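Local coordinates for protein sulfatase (Bacteroides fragilis CAG:558, PDB 6USS) that probably hydrolyses aryl sulfate esters as a calcium-dependent sulfatase of a human gut bacterium, at residues V77-S89 with G347-P359. The protein carries 1 engineered substitution. Numbering follows the deposited sequence.
Sequences VMFTQAYASSICS and GKGSAYEGGVREP. Engineered in segment 77-89: Cys88 (natural residue Ser). With CA (calcium ion), chain C.
Tyr83 and Glu353 meet through the phenol oxygen: OH donates to OE1 over 2.5 Å, a very short bond of doubtful exact length, with the carboxylate oxygen at the ring edge, in its plane, and the two flat groups turned 63° apart. That same OE1 takes weak bonds from NE and NH2 of Arg357, completing a salt bridge, while Tyr83 OH sits over one face of the guanidinium. CG of Gln81 lies over that face too, 3.4 Å from NH1 of Arg357. At the guanidinium edge, NH1 of Arg357 donates in its own plane to Thr80 O (3.0 Å). A bend at chi3 (-77°) turns the Arg357 head toward Glu353 and Thr80. CG2 of Val356 leans on CD1 of Tyr83 at 3.6 Å. Two backbone bonds, Glu358 N to Ala82 O and Ala84 N to Val356 O, flank the antiparallel non-hydrogen-bonded pair Tyr83–Arg357. Where the strand turns its corner at Thr80 and Gln81, a water links Phe79 O, Ala82 N and Glu358 O. These strands belong to the central mixed sheet of the alkaline phosphatase-like sulfatase fold, and the loop after strand 77-83 leads to Cys88, a metal ligand at the start of helix 88-97. Ahead of the metal site, Gly349 N, in the type II turn 347-350, donates to Ser86 O at 3.0 Å. Lys348, fully extended with CG anti to the backbone N (chi1 177°), crosses the Ile87 side chain at about a right angle, CE against CD1, and brings NZ to 3.7 Å from SG of Cys88, an engineered residue replacing the serine predicted to mature to 3-oxoalanine. SG binds the calcium ion at 2.1 Å alongside Asp42, Asp43, Asp322 and Asn323. Lys348 NZ also salt-bridges Asp43, a second-shell hold on a calcium ligand. Farther out, Lys450 pairs with OE2 of Glu353.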
loop_
_atom_site.group_PDB
_atom_site.type_symbol
_atom_site.label_atom_id
_atom_site.label_comp_id
_atom_site.label_asym_id
_atom_site.label_seq_id
_atom_site.Cartn_x
_atom_site.Cartn_y
_atom_site.Cartn_z
ATOM N N VAL A 77 -2.050 17.738 -27.162
ATOM C CA VAL A 77 -1.182 18.905 -27.237
ATOM C C VAL A 77 0.234 18.454 -26.918
ATOM O O VAL A 77 0.439 17.590 -26.053
ATOM C CB VAL A 77 -1.634 20.031 -26.275
ATOM C CG1 VAL A 77 -1.595 19.560 -24.821
ATOM C CG2 VAL A 77 -0.790 21.318 -26.458
ATOM N N MET A 78 1.205 19.021 -27.640
ATOM C CA MET A 78 2.621 18.854 -27.347
ATOM C C MET A 78 3.121 20.080 -26.602
ATOM O O MET A 78 2.769 21.211 -26.950
ATOM C CB MET A 78 3.441 18.683 -28.625
ATOM C CG MET A 78 3.013 17.540 -29.526
ATOM S SD MET A 78 3.820 17.665 -31.140
ATOM C CE MET A 78 5.547 17.822 -30.641
ATOM N N PHE A 79 3.956 19.868 -25.596
ATOM C CA PHE A 79 4.621 20.976 -24.919
ATOM C C PHE A 79 6.063 21.021 -25.405
ATOM O O PHE A 79 6.862 20.137 -25.086
ATOM C CB PHE A 79 4.539 20.831 -23.403
ATOM C CG PHE A 79 3.185 21.169 -22.844
ATOM C CD1 PHE A 79 2.192 20.195 -22.739
ATOM C CD2 PHE A 79 2.895 22.467 -22.441
ATOM C CE1 PHE A 79 0.949 20.501 -22.223
ATOM C CE2 PHE A 79 1.646 22.786 -21.926
ATOM C CZ PHE A 79 0.672 21.800 -21.821
ATOM N N THR A 80 6.390 22.032 -26.196
ATOM C CA THR A 80 7.709 22.125 -26.803
ATOM C C THR A 80 8.734 22.790 -25.890
ATOM O O THR A 80 9.917 22.851 -26.250
ATOM C CB THR A 80 7.625 22.875 -28.145
ATOM O OG1 THR A 80 7.093 24.184 -27.931
ATOM C CG2 THR A 80 6.732 22.137 -29.109
ATOM N N GLN A 81 8.326 23.263 -24.712
ATOM C CA GLN A 81 9.250 23.885 -23.762
ATOM C C GLN A 81 8.949 23.409 -22.333
ATOM O O GLN A 81 8.739 24.196 -21.414
ATOM C CB GLN A 81 9.193 25.408 -23.889
ATOM C CG GLN A 81 10.547 26.075 -23.761
ATOM C CD GLN A 81 10.546 27.583 -24.093
ATOM O OE1 GLN A 81 11.601 28.173 -24.337
ATOM N NE2 GLN A 81 9.368 28.196 -24.104
ATOM N N ALA A 82 8.952 22.089 -22.128
ATOM C CA ALA A 82 8.724 21.493 -20.813
ATOM C C ALA A 82 10.048 21.115 -20.157
ATOM O O ALA A 82 10.895 20.482 -20.787
ATOM C CB ALA A 82 7.826 20.253 -20.928
ATOM N N TYR A 83 10.212 21.470 -18.875
ATOM C CA TYR A 83 11.466 21.269 -18.154
ATOM C C TYR A 83 11.337 20.311 -16.967
ATOM O O TYR A 83 10.333 20.297 -16.251
ATOM C CB TYR A 83 12.033 22.609 -17.656
ATOM C CG TYR A 83 12.468 23.485 -18.795
ATOM C CD1 TYR A 83 13.599 23.171 -19.540
ATOM C CD2 TYR A 83 11.725 24.600 -19.162
ATOM C CE1 TYR A 83 13.994 23.962 -20.620
ATOM C CE2 TYR A 83 12.113 25.398 -20.232
ATOM C CZ TYR A 83 13.244 25.071 -20.958
ATOM O OH TYR A 83 13.610 25.864 -22.017
ATOM N N ALA A 84 12.386 19.518 -16.769
ATOM C CA ALA A 84 12.641 18.727 -15.571
ATOM C C ALA A 84 13.977 19.182 -14.981
ATOM O O ALA A 84 14.543 20.188 -15.408
ATOM C CB ALA A 84 12.642 17.235 -15.904
ATOM N N SER A 85 14.483 18.446 -13.993
ATOM C CA SER A 85 15.887 18.597 -13.628
ATOM C C SER A 85 16.744 17.672 -14.488
ATOM O O SER A 85 16.238 16.865 -15.268
ATOM C CB SER A 85 16.126 18.343 -12.131
ATOM O OG SER A 85 15.427 19.285 -11.324
ATOM N N SER A 86 18.063 17.806 -14.360
ATOM C CA SER A 86 18.956 17.092 -15.264
ATOM C C SER A 86 19.282 15.683 -14.792
ATOM O O SER A 86 20.009 14.971 -15.490
ATOM C CB SER A 86 20.247 17.886 -15.483
ATOM O OG SER A 86 20.978 18.046 -14.292
ATOM N N ILE A 87 18.730 15.254 -13.654
ATOM C CA ILE A 87 19.057 13.980 -13.020
ATOM C C ILE A 87 17.778 13.389 -12.441
ATOM O O ILE A 87 16.902 14.121 -11.969
ATOM C CB ILE A 87 20.142 14.183 -11.929
ATOM C CG1 ILE A 87 21.495 14.432 -12.584
ATOM C CG2 ILE A 87 20.217 13.013 -10.966
ATOM C CD1 ILE A 87 21.981 13.282 -13.427
ATOM N N CYS A 88 17.687 12.046 -12.463
ATOM C CA CYS A 88 16.445 11.341 -12.116
ATOM C C CYS A 88 15.880 11.769 -10.760
ATOM O O CYS A 88 14.676 12.010 -10.625
ATOM C CB CYS A 88 16.668 9.829 -12.092
ATOM S SG CYS A 88 17.522 9.125 -13.524
ATOM N N SER A 89 16.725 11.845 -9.733
ATOM C CA SER A 89 16.193 11.970 -8.378
ATOM C C SER A 89 15.537 13.326 -8.132
ATOM O O SER A 89 14.397 13.346 -7.633
ATOM C CB SER A 89 17.293 11.658 -7.359
ATOM O OG SER A 89 17.506 10.263 -7.259
ATOM N N GLY A 347 23.450 17.211 -22.458
ATOM C CA GLY A 347 22.407 16.279 -22.093
ATOM C C GLY A 347 22.368 15.992 -20.613
ATOM O O GLY A 347 22.654 16.878 -19.801
ATOM N N LYS A 348 22.052 14.744 -20.263
ATOM C CA LYS A 348 21.847 14.363 -18.869
ATOM C C LYS A 348 22.978 14.876 -17.988
ATOM O O LYS A 348 24.151 14.739 -18.332
ATOM C CB LYS A 348 21.731 12.843 -18.743
ATOM C CG LYS A 348 21.580 12.394 -17.292
ATOM C CD LYS A 348 21.255 10.944 -17.194
ATOM C CE LYS A 348 20.912 10.594 -15.750
ATOM N NZ LYS A 348 20.510 9.186 -15.625
ATOM N N GLY A 349 22.608 15.494 -16.858
ATOM C CA GLY A 349 23.560 16.077 -15.940
ATOM C C GLY A 349 23.892 17.534 -16.199
ATOM O O GLY A 349 24.483 18.181 -15.328
ATOM N N SER A 350 23.532 18.064 -17.371
ATOM C CA SER A 350 23.833 19.436 -17.754
ATOM C C SER A 350 22.697 20.372 -17.380
ATOM O O SER A 350 21.518 20.011 -17.441
ATOM C CB SER A 350 24.083 19.558 -19.255
ATOM O OG SER A 350 24.609 20.839 -19.551
ATOM N N ALA A 351 23.062 21.594 -17.018
ATOM C CA ALA A 351 22.057 22.633 -16.880
ATOM C C ALA A 351 21.658 23.222 -18.226
ATOM O O ALA A 351 20.684 23.985 -18.285
ATOM C CB ALA A 351 22.564 23.727 -15.938
ATOM N N TYR A 352 22.378 22.878 -19.298
ATOM C CA TYR A 352 21.989 23.258 -20.646
ATOM C C TYR A 352 20.652 22.610 -21.015
ATOM O O TYR A 352 20.180 21.679 -20.353
ATOM C CB TYR A 352 23.078 22.849 -21.643
ATOM C CG TYR A 352 24.326 23.704 -21.567
ATOM C CD1 TYR A 352 24.304 24.915 -20.888
ATOM C CD2 TYR A 352 25.529 23.296 -22.149
ATOM C CE1 TYR A 352 25.437 25.711 -20.792
ATOM C CE2 TYR A 352 26.670 24.090 -22.064
ATOM C CZ TYR A 352 26.611 25.301 -21.381
ATOM O OH TYR A 352 27.716 26.116 -21.275
ATOM N N GLU A 353 20.039 23.101 -22.105
ATOM C CA GLU A 353 18.717 22.601 -22.503
ATOM C C GLU A 353 18.729 21.103 -22.783
ATOM O O GLU A 353 17.704 20.429 -22.617
ATOM C CB GLU A 353 18.212 23.348 -23.734
ATOM C CG GLU A 353 18.023 24.840 -23.511
ATOM C CD GLU A 353 16.771 25.161 -22.691
ATOM O OE1 GLU A 353 15.649 25.140 -23.262
ATOM O OE2 GLU A 353 16.921 25.430 -21.479
ATOM N N GLY A 354 19.870 20.568 -23.220
ATOM C CA GLY A 354 19.956 19.146 -23.485
ATOM C C GLY A 354 19.742 18.306 -22.243
ATOM O O GLY A 354 19.327 17.147 -22.343
ATOM N N GLY A 355 20.016 18.870 -21.060
ATOM C CA GLY A 355 19.810 18.162 -19.813
ATOM C C GLY A 355 18.420 18.296 -19.216
ATOM O O GLY A 355 18.037 17.482 -18.370
ATOM N N VAL A 356 17.651 19.306 -19.627
ATOM C CA VAL A 356 16.419 19.646 -18.916
ATOM C C VAL A 356 15.195 19.795 -19.816
ATOM O O VAL A 356 14.059 19.714 -19.313
ATOM C CB VAL A 356 16.613 20.924 -18.066
ATOM C CG1 VAL A 356 17.619 20.674 -16.959
ATOM C CG2 VAL A 356 17.034 22.105 -18.944
ATOM N N ARG A 357 15.311 20.004 -21.131
ATOM C CA ARG A 357 14.127 20.118 -21.978
ATOM C C ARG A 357 13.648 18.726 -22.390
ATOM O O ARG A 357 14.374 17.993 -23.066
ATOM C CB ARG A 357 14.402 20.984 -23.204
ATOM C CG ARG A 357 13.130 21.682 -23.674
ATOM C CD ARG A 357 13.218 22.206 -25.096
ATOM N NE ARG A 357 13.986 23.436 -25.162
ATOM C CZ ARG A 357 13.549 24.563 -25.716
ATOM N NH1 ARG A 357 12.335 24.607 -26.256
ATOM N NH2 ARG A 357 14.330 25.646 -25.731
ATOM N N GLU A 358 12.392 18.375 -22.004
ATOM C CA GLU A 358 11.804 17.042 -22.095
ATOM C C GLU A 358 10.653 16.980 -23.097
ATOM O O GLU A 358 9.913 17.948 -23.266
ATOM C CB GLU A 358 11.278 16.601 -20.722
ATOM C CG GLU A 358 12.315 16.625 -19.621
ATOM C CD GLU A 358 13.601 15.961 -20.066
ATOM O OE1 GLU A 358 14.661 16.615 -19.966
ATOM O OE2 GLU A 358 13.537 14.796 -20.535
ATOM N N PRO A 359 10.453 15.842 -23.752
ATOM C CA PRO A 359 9.264 15.682 -24.606
ATOM C C PRO A 359 8.020 15.457 -23.761
ATOM O O PRO A 359 8.010 14.600 -22.873
ATOM C CB PRO A 359 9.595 14.445 -25.444
ATOM C CG PRO A 359 10.550 13.658 -24.560
ATOM C CD PRO A 359 11.383 14.706 -23.867
HETATM CA CA CA C . 16.577 9.704 -15.346
HETATM O O HOH W 1 9.640 20.254 -24.443
#